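PDB 5JGF: vacuolar aminopeptidase 1 from Saccharomyces cerevisiae, which removes N-terminal amino acids from peptides and proteins in the vacuole as a zinc-dependent, dodecameric aminopeptidase, and is the main cargo of the cytoplasm-to-vacuole targeting pathway. Local coordinates for residues L44-N49 against G310-S315; D52-D57 against E318-A323; I114-Y119 against L238-V243; L371-N376 against V384-V389; I428-A433 against V453-G458. All coordinates share one frame; numbering follows the deposited sequence.

Contact 1 of 5, residues L44-N49 against G310-S315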
# COMPACT_ATOMS: atom_id res chain seq x y z
N LEU D 44 47.35 -32.17 30.17
CA LEU D 44 46.85 -32.18 31.54
C LEU D 44 45.32 -32.27 31.50
O LEU D 44 44.67 -31.51 30.80
CB LEU D 44 47.24 -30.90 32.27
CG LEU D 44 48.73 -30.57 32.41
CD1 LEU D 44 48.88 -29.25 33.16
CD2 LEU D 44 49.45 -31.69 33.15
N SER D 45 44.77 -33.21 32.25
CA SER D 45 43.32 -33.38 32.30
C SER D 45 42.68 -32.39 33.26
O SER D 45 43.18 -32.18 34.37
CB SER D 45 42.96 -34.80 32.74
OG SER D 45 41.56 -34.92 32.92
N GLU D 46 41.59 -31.77 32.84
CA GLU D 46 40.88 -30.81 33.68
C GLU D 46 40.29 -31.48 34.92
O GLU D 46 40.08 -30.82 35.94
CB GLU D 46 39.72 -30.18 32.92
CG GLU D 46 40.03 -28.94 32.13
CD GLU D 46 38.77 -28.14 31.88
OE1 GLU D 46 37.80 -28.71 31.34
OE2 GLU D 46 38.76 -26.94 32.22
N LYS D 47 40.01 -32.77 34.81
CA LYS D 47 39.40 -33.52 35.90
C LYS D 47 40.31 -33.89 37.07
O LYS D 47 39.84 -34.46 38.06
CB LYS D 47 38.74 -34.78 35.35
CG LYS D 47 37.50 -34.49 34.51
CD LYS D 47 36.91 -35.77 33.94
CE LYS D 47 35.57 -35.51 33.27
NZ LYS D 47 35.67 -34.46 32.22
N SER D 48 41.59 -33.58 36.97
CA SER D 48 42.53 -33.88 38.05
C SER D 48 43.23 -32.60 38.49
O SER D 48 43.44 -31.69 37.68
CB SER D 48 43.58 -34.89 37.58
OG SER D 48 42.98 -36.12 37.23
N ASN D 49 43.59 -32.52 39.76
CA ASN D 49 44.28 -31.35 40.28
C ASN D 49 45.69 -31.30 39.68
O ASN D 49 46.35 -32.33 39.56
CB ASN D 49 44.34 -31.40 41.80
CG ASN D 49 45.17 -30.27 42.39
OD1 ASN D 49 46.39 -30.34 42.38
ND2 ASN D 49 44.51 -29.23 42.87
N GLY D 310 33.10 -19.42 29.08
CA GLY D 310 33.27 -20.58 29.95
C GLY D 310 34.53 -20.49 30.80
O GLY D 310 34.74 -21.31 31.70
N GLY D 311 35.38 -19.52 30.49
CA GLY D 311 36.60 -19.28 31.26
C GLY D 311 37.75 -20.26 31.32
O GLY D 311 38.44 -20.32 32.33
N LEU D 312 38.00 -21.02 30.25
CA LEU D 312 39.12 -21.96 30.29
C LEU D 312 40.45 -21.22 30.47
O LEU D 312 41.35 -21.70 31.17
CB LEU D 312 39.17 -22.81 29.02
CG LEU D 312 40.32 -23.82 28.96
CD1 LEU D 312 40.21 -24.79 30.15
CD2 LEU D 312 40.28 -24.58 27.65
N LEU D 313 40.58 -20.05 29.85
CA LEU D 313 41.81 -19.26 29.97
C LEU D 313 42.08 -18.89 31.42
O LEU D 313 43.18 -19.13 31.93
CB LEU D 313 41.69 -17.97 29.14
CG LEU D 313 42.82 -16.95 29.35
CD1 LEU D 313 44.14 -17.52 28.85
CD2 LEU D 313 42.47 -15.66 28.62
N GLU D 314 41.08 -18.31 32.07
CA GLU D 314 41.20 -17.90 33.46
C GLU D 314 41.51 -19.11 34.34
O GLU D 314 42.29 -19.02 35.29
CB GLU D 314 39.89 -17.25 33.93
CG GLU D 314 39.49 -15.98 33.17
CD GLU D 314 38.57 -16.25 31.98
OE1 GLU D 314 39.03 -16.85 30.99
OE2 GLU D 314 37.39 -15.86 32.03
N SER D 315 40.90 -20.25 34.02
CA SER D 315 41.12 -21.47 34.78
C SER D 315 42.57 -21.93 34.67
O SER D 315 43.21 -22.26 35.67
CB SER D 315 40.20 -22.58 34.27
OG SER D 315 40.49 -23.81 34.92
O HOH W 1 39.40 -26.12 34.56

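Contact 2 of 5, residues D52-D57 against E318-A323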
# COMPACT_ATOMS: atom_id res chain seq x y z
N ASP D 52 50.43 -31.58 41.38
CA ASP D 52 51.54 -32.50 41.17
C ASP D 52 51.96 -32.70 39.72
O ASP D 52 52.87 -33.48 39.43
CB ASP D 52 51.24 -33.87 41.79
CG ASP D 52 51.20 -33.84 43.31
OD1 ASP D 52 51.79 -32.91 43.90
OD2 ASP D 52 50.60 -34.75 43.91
N SER D 53 51.30 -32.00 38.80
CA SER D 53 51.63 -32.13 37.38
C SER D 53 52.49 -30.96 36.91
O SER D 53 53.26 -31.08 35.96
CB SER D 53 50.36 -32.20 36.54
OG SER D 53 49.66 -33.41 36.80
N ILE D 54 52.34 -29.82 37.59
CA ILE D 54 53.10 -28.63 37.25
C ILE D 54 54.01 -28.30 38.43
O ILE D 54 53.53 -28.03 39.53
CB ILE D 54 52.17 -27.44 36.96
CG1 ILE D 54 51.30 -27.75 35.74
CG2 ILE D 54 52.99 -26.18 36.73
CD1 ILE D 54 50.28 -26.68 35.43
N GLY D 55 55.32 -28.34 38.21
CA GLY D 55 56.26 -28.03 39.27
C GLY D 55 56.82 -26.63 39.15
O GLY D 55 56.40 -25.86 38.28
N GLU D 56 57.78 -26.28 40.00
CA GLU D 56 58.36 -24.95 39.96
C GLU D 56 59.22 -24.69 38.73
O GLU D 56 59.56 -23.54 38.45
CB GLU D 56 59.16 -24.66 41.23
CG GLU D 56 60.02 -25.80 41.73
CD GLU D 56 60.66 -25.49 43.07
OE1 GLU D 56 61.76 -26.01 43.33
OE2 GLU D 56 60.05 -24.74 43.86
N ASP D 57 59.57 -25.73 37.98
CA ASP D 57 60.36 -25.54 36.77
C ASP D 57 59.45 -25.07 35.64
O ASP D 57 59.92 -24.72 34.55
CB ASP D 57 61.05 -26.84 36.34
CG ASP D 57 62.15 -27.27 37.31
OD1 ASP D 57 62.98 -26.43 37.68
OD2 ASP D 57 62.18 -28.47 37.67
N GLU D 318 44.86 -19.63 36.69
CA GLU D 318 44.70 -19.79 38.13
C GLU D 318 45.27 -21.13 38.60
O GLU D 318 46.03 -21.17 39.57
CB GLU D 318 43.23 -19.68 38.55
CG GLU D 318 42.98 -20.10 39.99
CD GLU D 318 41.65 -19.62 40.54
OE1 GLU D 318 40.68 -19.48 39.76
OE2 GLU D 318 41.56 -19.39 41.77
N ARG D 319 44.90 -22.21 37.92
CA ARG D 319 45.38 -23.54 38.30
C ARG D 319 46.89 -23.65 38.18
O ARG D 319 47.56 -24.24 39.04
CB ARG D 319 44.72 -24.61 37.41
CG ARG D 319 43.21 -24.64 37.52
CD ARG D 319 42.58 -25.67 36.59
NE ARG D 319 42.90 -27.04 36.98
CZ ARG D 319 42.13 -28.09 36.70
NH1 ARG D 319 41.00 -27.93 36.02
NH2 ARG D 319 42.50 -29.30 37.10
N SER D 320 47.43 -23.09 37.10
CA SER D 320 48.87 -23.13 36.85
C SER D 320 49.65 -22.35 37.90
O SER D 320 50.61 -22.86 38.49
CB SER D 320 49.18 -22.56 35.46
OG SER D 320 48.66 -23.41 34.46
N SER D 321 49.24 -21.11 38.14
CA SER D 321 49.90 -20.26 39.12
C SER D 321 49.82 -20.86 40.52
O SER D 321 50.73 -20.67 41.34
CB SER D 321 49.30 -18.85 39.11
OG SER D 321 47.92 -18.86 39.43
N SER D 322 48.75 -21.60 40.80
CA SER D 322 48.58 -22.23 42.11
C SER D 322 49.52 -23.41 42.28
O SER D 322 50.15 -23.57 43.33
CB SER D 322 47.14 -22.70 42.31
OG SER D 322 46.27 -21.60 42.50
N ALA D 323 49.63 -24.25 41.25
CA ALA D 323 50.50 -25.42 41.31
C ALA D 323 51.97 -25.04 41.19
O ALA D 323 52.84 -25.69 41.77
CB ALA D 323 50.12 -26.39 40.20

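Contact 3 of 5, residues I114-Y119 against L238-V243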
# COMPACT_ATOMS: atom_id res chain seq x y z
N ILE D 114 18.34 -36.70 5.21
CA ILE D 114 18.63 -36.69 6.64
C ILE D 114 18.21 -35.36 7.23
O ILE D 114 18.41 -34.31 6.61
CB ILE D 114 20.14 -36.92 6.95
CG1 ILE D 114 21.00 -35.95 6.15
CG2 ILE D 114 20.51 -38.37 6.65
CD1 ILE D 114 22.47 -35.99 6.53
N ALA D 115 17.61 -35.41 8.41
CA ALA D 115 17.16 -34.20 9.09
C ALA D 115 18.37 -33.53 9.73
O ALA D 115 19.13 -34.16 10.47
CB ALA D 115 16.12 -34.55 10.14
N VAL D 116 18.55 -32.24 9.45
CA VAL D 116 19.69 -31.49 9.98
C VAL D 116 19.26 -30.10 10.45
O VAL D 116 18.14 -29.66 10.20
CB VAL D 116 20.79 -31.32 8.91
CG1 VAL D 116 21.27 -32.68 8.42
CG2 VAL D 116 20.26 -30.50 7.73
N ALA D 117 20.18 -29.42 11.13
CA ALA D 117 19.91 -28.08 11.64
C ALA D 117 21.14 -27.20 11.39
O ALA D 117 22.27 -27.69 11.36
CB ALA D 117 19.60 -28.13 13.13
N PRO D 118 20.93 -25.89 11.21
CA PRO D 118 22.06 -25.00 10.96
C PRO D 118 22.79 -24.63 12.25
O PRO D 118 22.17 -24.45 13.30
CB PRO D 118 21.40 -23.79 10.33
CG PRO D 118 20.10 -23.70 11.10
CD PRO D 118 19.65 -25.15 11.18
N TYR D 119 24.12 -24.55 12.17
CA TYR D 119 24.94 -24.13 13.29
C TYR D 119 25.43 -22.78 12.78
O TYR D 119 26.33 -22.71 11.95
CB TYR D 119 26.14 -25.07 13.50
CG TYR D 119 27.08 -24.58 14.58
CD1 TYR D 119 26.78 -24.77 15.93
CD2 TYR D 119 28.25 -23.89 14.26
CE1 TYR D 119 27.63 -24.27 16.94
CE2 TYR D 119 29.09 -23.39 15.25
CZ TYR D 119 28.78 -23.58 16.58
OH TYR D 119 29.61 -23.09 17.56
N LEU D 238 27.60 -35.16 14.68
CA LEU D 238 28.16 -35.08 13.33
C LEU D 238 27.77 -33.81 12.58
O LEU D 238 26.68 -33.28 12.77
CB LEU D 238 27.73 -36.29 12.51
CG LEU D 238 27.98 -37.67 13.13
CD1 LEU D 238 27.51 -38.77 12.17
CD2 LEU D 238 29.47 -37.83 13.43
N ASP D 239 28.69 -33.34 11.73
CA ASP D 239 28.50 -32.15 10.90
C ASP D 239 28.42 -32.58 9.45
O ASP D 239 28.82 -33.69 9.09
CB ASP D 239 29.72 -31.22 10.92
CG ASP D 239 30.02 -30.61 12.26
OD1 ASP D 239 31.00 -29.84 12.30
OD2 ASP D 239 29.31 -30.86 13.24
N LEU D 240 27.91 -31.68 8.62
CA LEU D 240 27.89 -31.85 7.18
C LEU D 240 28.75 -30.66 6.79
O LEU D 240 28.54 -29.56 7.30
CB LEU D 240 26.48 -31.71 6.59
CG LEU D 240 25.55 -32.90 6.76
CD1 LEU D 240 24.33 -32.68 5.86
CD2 LEU D 240 26.26 -34.20 6.38
N PHE D 241 29.71 -30.87 5.91
CA PHE D 241 30.62 -29.80 5.51
C PHE D 241 31.07 -29.95 4.07
O PHE D 241 30.97 -31.04 3.50
CB PHE D 241 31.84 -29.83 6.43
CG PHE D 241 32.42 -31.21 6.60
CD1 PHE D 241 33.21 -31.77 5.60
CD2 PHE D 241 32.11 -31.96 7.73
CE1 PHE D 241 33.69 -33.08 5.72
CE2 PHE D 241 32.59 -33.27 7.86
CZ PHE D 241 33.37 -33.83 6.86
N ASP D 242 31.57 -28.86 3.49
CA ASP D 242 32.05 -28.86 2.11
C ASP D 242 33.34 -29.68 2.03
O ASP D 242 34.29 -29.43 2.78
CB ASP D 242 32.34 -27.43 1.66
CG ASP D 242 32.51 -27.30 0.15
OD1 ASP D 242 32.86 -28.31 -0.50
OD2 ASP D 242 32.30 -26.20 -0.38
N VAL D 243 33.38 -30.66 1.13
CA VAL D 243 34.57 -31.50 0.98
C VAL D 243 35.51 -31.00 -0.11
O VAL D 243 36.50 -31.67 -0.42
CB VAL D 243 34.21 -32.97 0.65
CG1 VAL D 243 33.47 -33.60 1.80
CG2 VAL D 243 33.39 -33.03 -0.63

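Contact 4 of 5, residues L371-N376 against V384-V389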
# COMPACT_ATOMS: atom_id res chain seq x y z
N LEU D 371 44.01 -4.78 12.42
CA LEU D 371 43.51 -4.38 13.72
C LEU D 371 42.01 -4.10 13.58
O LEU D 371 41.59 -3.42 12.64
CB LEU D 371 44.25 -3.12 14.17
CG LEU D 371 44.60 -2.92 15.64
CD1 LEU D 371 45.20 -4.18 16.24
CD2 LEU D 371 45.59 -1.76 15.73
N SER D 372 41.21 -4.65 14.48
CA SER D 372 39.76 -4.45 14.45
C SER D 372 39.42 -3.35 15.45
O SER D 372 39.64 -3.49 16.65
CB SER D 372 39.02 -5.74 14.82
OG SER D 372 39.26 -6.75 13.86
N LEU D 373 38.86 -2.26 14.93
CA LEU D 373 38.53 -1.11 15.76
C LEU D 373 37.04 -0.79 15.73
O LEU D 373 36.41 -0.84 14.68
CB LEU D 373 39.31 0.11 15.28
CG LEU D 373 40.83 -0.05 15.23
CD1 LEU D 373 41.36 0.46 13.90
CD2 LEU D 373 41.46 0.70 16.39
N ASP D 374 36.49 -0.47 16.90
CA ASP D 374 35.08 -0.12 17.01
C ASP D 374 34.87 0.71 18.27
O ASP D 374 35.25 0.29 19.37
CB ASP D 374 34.20 -1.36 17.09
CG ASP D 374 32.74 -1.01 17.03
OD1 ASP D 374 32.26 -0.70 15.92
OD2 ASP D 374 32.07 -1.04 18.08
N PRO D 375 34.26 1.89 18.13
CA PRO D 375 34.01 2.76 19.29
C PRO D 375 32.77 2.43 20.11
O PRO D 375 32.53 3.03 21.15
CB PRO D 375 33.94 4.14 18.65
CG PRO D 375 33.22 3.84 17.35
CD PRO D 375 33.91 2.58 16.87
N ASN D 376 31.97 1.46 19.66
CA ASN D 376 30.76 1.12 20.38
C ASN D 376 30.72 -0.24 21.08
O ASN D 376 29.65 -0.83 21.25
CB ASN D 376 29.55 1.29 19.46
CG ASN D 376 29.23 2.75 19.21
OD1 ASN D 376 28.70 3.44 20.09
ND2 ASN D 376 29.56 3.24 18.02
N VAL D 384 45.77 2.38 23.82
CA VAL D 384 47.05 1.82 24.26
C VAL D 384 47.35 0.52 23.51
O VAL D 384 48.47 0.29 23.07
CB VAL D 384 47.07 1.56 25.78
CG1 VAL D 384 48.33 0.80 26.17
CG2 VAL D 384 46.99 2.88 26.53
N GLY D 385 46.32 -0.31 23.36
CA GLY D 385 46.50 -1.57 22.65
C GLY D 385 46.87 -1.35 21.20
O GLY D 385 47.65 -2.10 20.62
N THR D 386 46.29 -0.32 20.59
CA THR D 386 46.58 -0.01 19.20
C THR D 386 48.04 0.40 19.10
O THR D 386 48.77 -0.06 18.22
CB THR D 386 45.69 1.15 18.69
OG1 THR D 386 44.31 0.73 18.69
CG2 THR D 386 46.08 1.56 17.28
N ALA D 387 48.47 1.27 20.01
CA ALA D 387 49.86 1.73 20.03
C ALA D 387 50.82 0.57 20.25
O ALA D 387 51.86 0.48 19.60
CB ALA D 387 50.04 2.78 21.13
N LEU D 388 50.46 -0.34 21.15
CA LEU D 388 51.31 -1.49 21.45
C LEU D 388 51.50 -2.38 20.23
O LEU D 388 52.62 -2.80 19.94
CB LEU D 388 50.71 -2.31 22.60
CG LEU D 388 51.51 -3.56 22.97
CD1 LEU D 388 51.44 -3.79 24.46
CD2 LEU D 388 50.98 -4.77 22.21
N VAL D 389 50.42 -2.65 19.51
CA VAL D 389 50.51 -3.49 18.32
C VAL D 389 51.31 -2.79 17.21
O VAL D 389 52.08 -3.43 16.50
CB VAL D 389 49.10 -3.86 17.78
CG1 VAL D 389 49.20 -4.46 16.38
CG2 VAL D 389 48.45 -4.85 18.73

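Contact 5 of 5, residues I428-A433 against V453-G458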
# COMPACT_ATOMS: atom_id res chain seq x y z
N ILE D 428 43.20 -6.78 22.73
CA ILE D 428 43.25 -6.20 21.40
C ILE D 428 42.63 -7.13 20.37
O ILE D 428 43.07 -8.26 20.19
CB ILE D 428 44.72 -5.93 21.00
CG1 ILE D 428 45.40 -5.09 22.09
CG2 ILE D 428 44.78 -5.20 19.65
CD1 ILE D 428 46.88 -5.30 22.19
N ASP D 429 41.58 -6.65 19.70
CA ASP D 429 40.92 -7.45 18.68
C ASP D 429 41.60 -7.18 17.34
O ASP D 429 41.75 -6.04 16.92
CB ASP D 429 39.43 -7.09 18.59
CG ASP D 429 38.59 -7.90 19.56
OD1 ASP D 429 38.38 -9.11 19.30
OD2 ASP D 429 38.13 -7.34 20.57
N LEU D 430 42.04 -8.25 16.70
CA LEU D 430 42.71 -8.16 15.41
C LEU D 430 42.61 -9.52 14.74
O LEU D 430 42.07 -10.46 15.32
CB LEU D 430 44.18 -7.76 15.59
CG LEU D 430 45.02 -8.50 16.64
CD1 LEU D 430 45.19 -9.96 16.27
CD2 LEU D 430 46.39 -7.82 16.76
N GLY D 431 43.15 -9.64 13.54
CA GLY D 431 43.09 -10.92 12.87
C GLY D 431 43.52 -10.83 11.43
O GLY D 431 43.89 -9.77 10.95
N ILE D 432 43.49 -11.97 10.76
CA ILE D 432 43.85 -12.05 9.36
C ILE D 432 42.54 -11.78 8.62
O ILE D 432 41.54 -12.45 8.88
CB ILE D 432 44.39 -13.45 9.00
CG1 ILE D 432 45.64 -13.75 9.85
CG2 ILE D 432 44.71 -13.53 7.51
CD1 ILE D 432 46.17 -15.17 9.71
N ALA D 433 42.55 -10.80 7.73
CA ALA D 433 41.35 -10.45 6.98
C ALA D 433 41.04 -11.45 5.88
O ALA D 433 41.94 -12.06 5.30
CB ALA D 433 41.50 -9.05 6.39
N VAL D 453 51.35 -15.86 10.93
CA VAL D 453 52.27 -16.61 11.79
C VAL D 453 53.42 -15.70 12.20
O VAL D 453 53.81 -15.67 13.37
CB VAL D 453 52.85 -17.84 11.05
CG1 VAL D 453 53.95 -18.49 11.90
CG2 VAL D 453 51.74 -18.85 10.77
N LYS D 454 53.96 -14.97 11.23
CA LYS D 454 55.08 -14.08 11.49
C LYS D 454 54.73 -13.04 12.55
O LYS D 454 55.50 -12.79 13.47
CB LYS D 454 55.51 -13.39 10.19
CG LYS D 454 56.73 -12.49 10.33
CD LYS D 454 57.22 -12.03 8.96
CE LYS D 454 57.24 -10.51 8.84
NZ LYS D 454 58.15 -9.87 9.84
N PHE D 455 53.55 -12.44 12.42
CA PHE D 455 53.14 -11.44 13.39
C PHE D 455 52.96 -12.03 14.79
O PHE D 455 53.46 -11.48 15.77
CB PHE D 455 51.83 -10.78 12.97
CG PHE D 455 51.29 -9.83 13.99
CD1 PHE D 455 51.88 -8.59 14.18
CD2 PHE D 455 50.23 -10.21 14.81
CE1 PHE D 455 51.42 -7.74 15.18
CE2 PHE D 455 49.77 -9.37 15.81
CZ PHE D 455 50.37 -8.13 16.00
N PHE D 456 52.23 -13.14 14.89
CA PHE D 456 51.98 -13.78 16.18
C PHE D 456 53.27 -14.28 16.83
O PHE D 456 53.38 -14.27 18.06
CB PHE D 456 51.01 -14.95 16.00
CG PHE D 456 49.61 -14.53 15.63
CD1 PHE D 456 48.87 -15.26 14.71
CD2 PHE D 456 49.03 -13.41 16.22
CE1 PHE D 456 47.57 -14.88 14.37
CE2 PHE D 456 47.73 -13.02 15.89
CZ PHE D 456 47.00 -13.75 14.96
N ASN D 457 54.22 -14.70 16.01
CA ASN D 457 55.50 -15.18 16.52
C ASN D 457 56.19 -13.97 17.15
O ASN D 457 56.74 -14.06 18.26
CB ASN D 457 56.36 -15.73 15.38
CG ASN D 457 57.64 -16.40 15.87
OD1 ASN D 457 58.68 -16.33 15.22
ND2 ASN D 457 57.55 -17.07 17.01
N GLY D 458 56.14 -12.84 16.45
CA GLY D 458 56.75 -11.62 16.95
C GLY D 458 56.10 -11.17 18.24
O GLY D 458 56.75 -10.60 19.12

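Contact 1 of 5, residues L44-N49 against G310-S315
Glu46 meets Leu312 and, through a water, Ser315 in a small buried contact between the loop after strand 42-43 and the first turn of helix 312-324. The two segments share no direct hydrogen bond. The carboxylate of Glu46 brings one oxygen to the helix: OE2 lies 3.3 Å from Leu312 CD1. The leucine swings CG away from its own backbone N (chi1 180°), and this carries CD1 toward the glutamate. The same OE2 accepts a bond from a water at 2.6 Å. That water also lies 2.6 Å from Ser315 OG, whereas Glu46 OE2 and Ser315 OG are 4.5 Å apart. The water thus spans a gap too wide for a direct bond. Glu46 OE2 also forms a salt bridge with Arg65 of strand 58-65. The buried carboxylate is therefore gripped by both a charge and a water, which probably favours its ionised form. From a neighbouring subunit, Ala336 packs on Glu46 and His332 on Ser315.

The loop is shaped by a type I turn from Ser45 to Ser48. Within it Ser45 OG accepts from Lys47 N at 3.3 Å, an ST turn. At the other side Gly311 is the N-cap of the helix, and its O accepts from Ser315 N. Strand 58-65 lies beside both partners, since Glu46 and Leu312 each touch Thr63, and Leu312 also packs on Asn69 and Ser71 of strand 69-76.

Contact 2 of 5, residues D52-D57 against E318-A323
Ile54 and Ala323 bring the two backbones within 5.8 Å, CA to CA, where the loop 52-57 passes helix 312-324 without a hydrogen bond between them. Their carbonyl oxygens, Ile54 O and Ala323 O, lie 3.3 Å apart; both are acceptors, so this is proximity and not a bond.

The side chains carry the contact. Ile54 points at the helix and touches two residues one turn apart. Its branch point meets the alanine methyl, with Ile54 CB 4.0 Å from Ala323 CB. The same methyl also lies 3.8 Å from Ile54 O. The longer branch of Ile54 runs extended (chi2 176°) and takes CD1 on to the preceding turn. There CD1 lies 3.8 Å from Ser320 OG and 4.1 Å from Ser320 CA. The serine hydroxyl is hydrogen-bonded to Val316 O of its own helix, so its polar demand is met beside the isoleucine methyl. The small side chain of Ala323 probably allows the close approach of the loop backbone.

Leu44 and Trp50 also border the contact. Leu44 packs on Ile54, and Trp50 touches Ser320 and makes a cation-pi contact with Arg319. Helix 331-336 lies against another side of the helix, where Leu331 touches Glu318 and Ser321.

Contact 3 of 5, residues I114-Y119 against L238-V243
Leu240 reaches from strand 233-242 to two side chains of strand 112-119, and its tip does all the touching. Its CB points toward the other strand but makes no close contact there. CG follows, set beside the backbone N (chi1 -77°), and presents both methyls to the partner segment. CD1 is the busier one. It lies 3.9 Å from Ile114 CD1 and 4.0 Å from Val116 CG1. CD2 adds a looser contact, 4.2 Å from Ile114 CD1.

The two partners approach differently. Ile114 and Leu240 reach toward each other tip to tip. Val116 comes across Leu240 at about a right angle and offers CG1. The contact is purely apolar. Pro186 packs on both Val116 and Leu240, and Asn407 of a neighbouring subunit hydrogen-bonds to Val116 O.

The backbones stay well apart, with Val116 CA 8.7 Å from Leu240 CA, and no hydrogen bond joins the segments. The reason is strand order. Strand 96-99 lies between these two in the antiparallel sheet: Ala117 pairs with Lys98 and Leu238 with Leu99. The side chains therefore meet across an intervening strand, where Leu99 touches Ile114 and Val97 touches Val116, while Ile134 of strand 132-140 flanks Leu240.

Contact 4 of 5, residues L371-N376 against V384-V389
Leu371 meets Thr386 and Val389, residues one turn apart on helix 383-396, with one methyl for each. CD2 goes to the threonine: it lies 3.7 Å from Thr386 CG2 and 4.0 Å from Thr386 CA. CD1 goes to the valine, 4.0 Å from Val389 CG1 and 4.1 Å from Val389 CG2, so it meets both valine methyls. The side chains of Leu371 and Val389 pass each other in opposite directions. Leu373, two residues on, adds a second contact with the threonine. Its CD2 lies 3.7 Å from Thr386 OG1, and the two side chains cross at about a right angle.

The threonine is fixed by its hydroxyl. Thr386 OG1 is hydrogen-bonded to Asp382 O, one turn earlier, and with OG1 beside its own backbone N (chi1 -65°) the methyl CG2 is turned toward Leu371. Shortening Leu371 to an alanine takes away the CD1 and CD2 contacts to Val389 and Thr386 and would probably open a gap between strand 369-372 and the helix.

Next to the contact, Tyr402 of strand 400-403 touches Leu371, Leu373 and Thr386, and Ile428 of strand 426-434 packs on Leu371 and Val389. At the far end of the strand segment, Asn376 hydrogen-bonds to Pro118 and Gly120 of a neighbouring subunit. The arrangement is the strand-to-helix packing of a beta-alpha-beta unit: strand 369-372, helix 383-396 and parallel strand 400-403.

Contact 5 of 5, residues I428-A433 against V453-G458
Phe455 and Phe456, consecutive on helix 448-468, both bring their rings to Leu430 of strand 426-434. The Phe456 ring takes a methyl at its edge, near the ring plane: Leu430 CD1 lies 4.0 Å from Phe456 CE2. Phe455 is met obliquely by the other methyl, Leu430 CD2, which lies 3.8 Å from Phe455 CE2 and 4.1 Å from Phe455 CZ. The rings also meet each other, with Phe456 CE2 in the plane of the Phe455 ring at its edge.

Leu430 thus gives one methyl to each ring. Its CG sits between the backbone N and the carbonyl carbon (chi1 47°), an uncommon setting for leucine that aims both methyls at the helix. Phe455 comes from the opposite direction, while Phe456 slides past the leucine.

Other parts of the sheet and helix layers close in. Ala343 of strand 339-347 and Ala273 of helix 261-278 touch Phe456, and Ile369 touches Phe455. Backbone bonds tie Leu430 to Asp344, a zinc ligand, whose side chain is about 8 Å from that of Leu430. No hydrogen bond or charge pair joins the two segments. The chemistry is apolar throughout, so helix and strand are held here by shape and by burial of methyls and rings, close to a strand that carries a zinc ligand.

From the N terminus, contact 1 and contact 2 open in the loop between strands 42-43 and 58-65. Both close on helix 312-324, so they cross, and they touch through Glu46 and Arg319. Together they tie this edge of the nine-stranded mixed sheet to that helix. Contact 3 is nested inside both long loops. It belongs to the separate six-stranded antiparallel sheet, across the chain's centre from contact 2. Contact 4 and contact 5 follow in series as short closures. They pack helices 383-396 and 448-468 onto neighbouring strands of the mixed sheet, joined by a probable hydrogen bond from Ser372 N to Asp429 O.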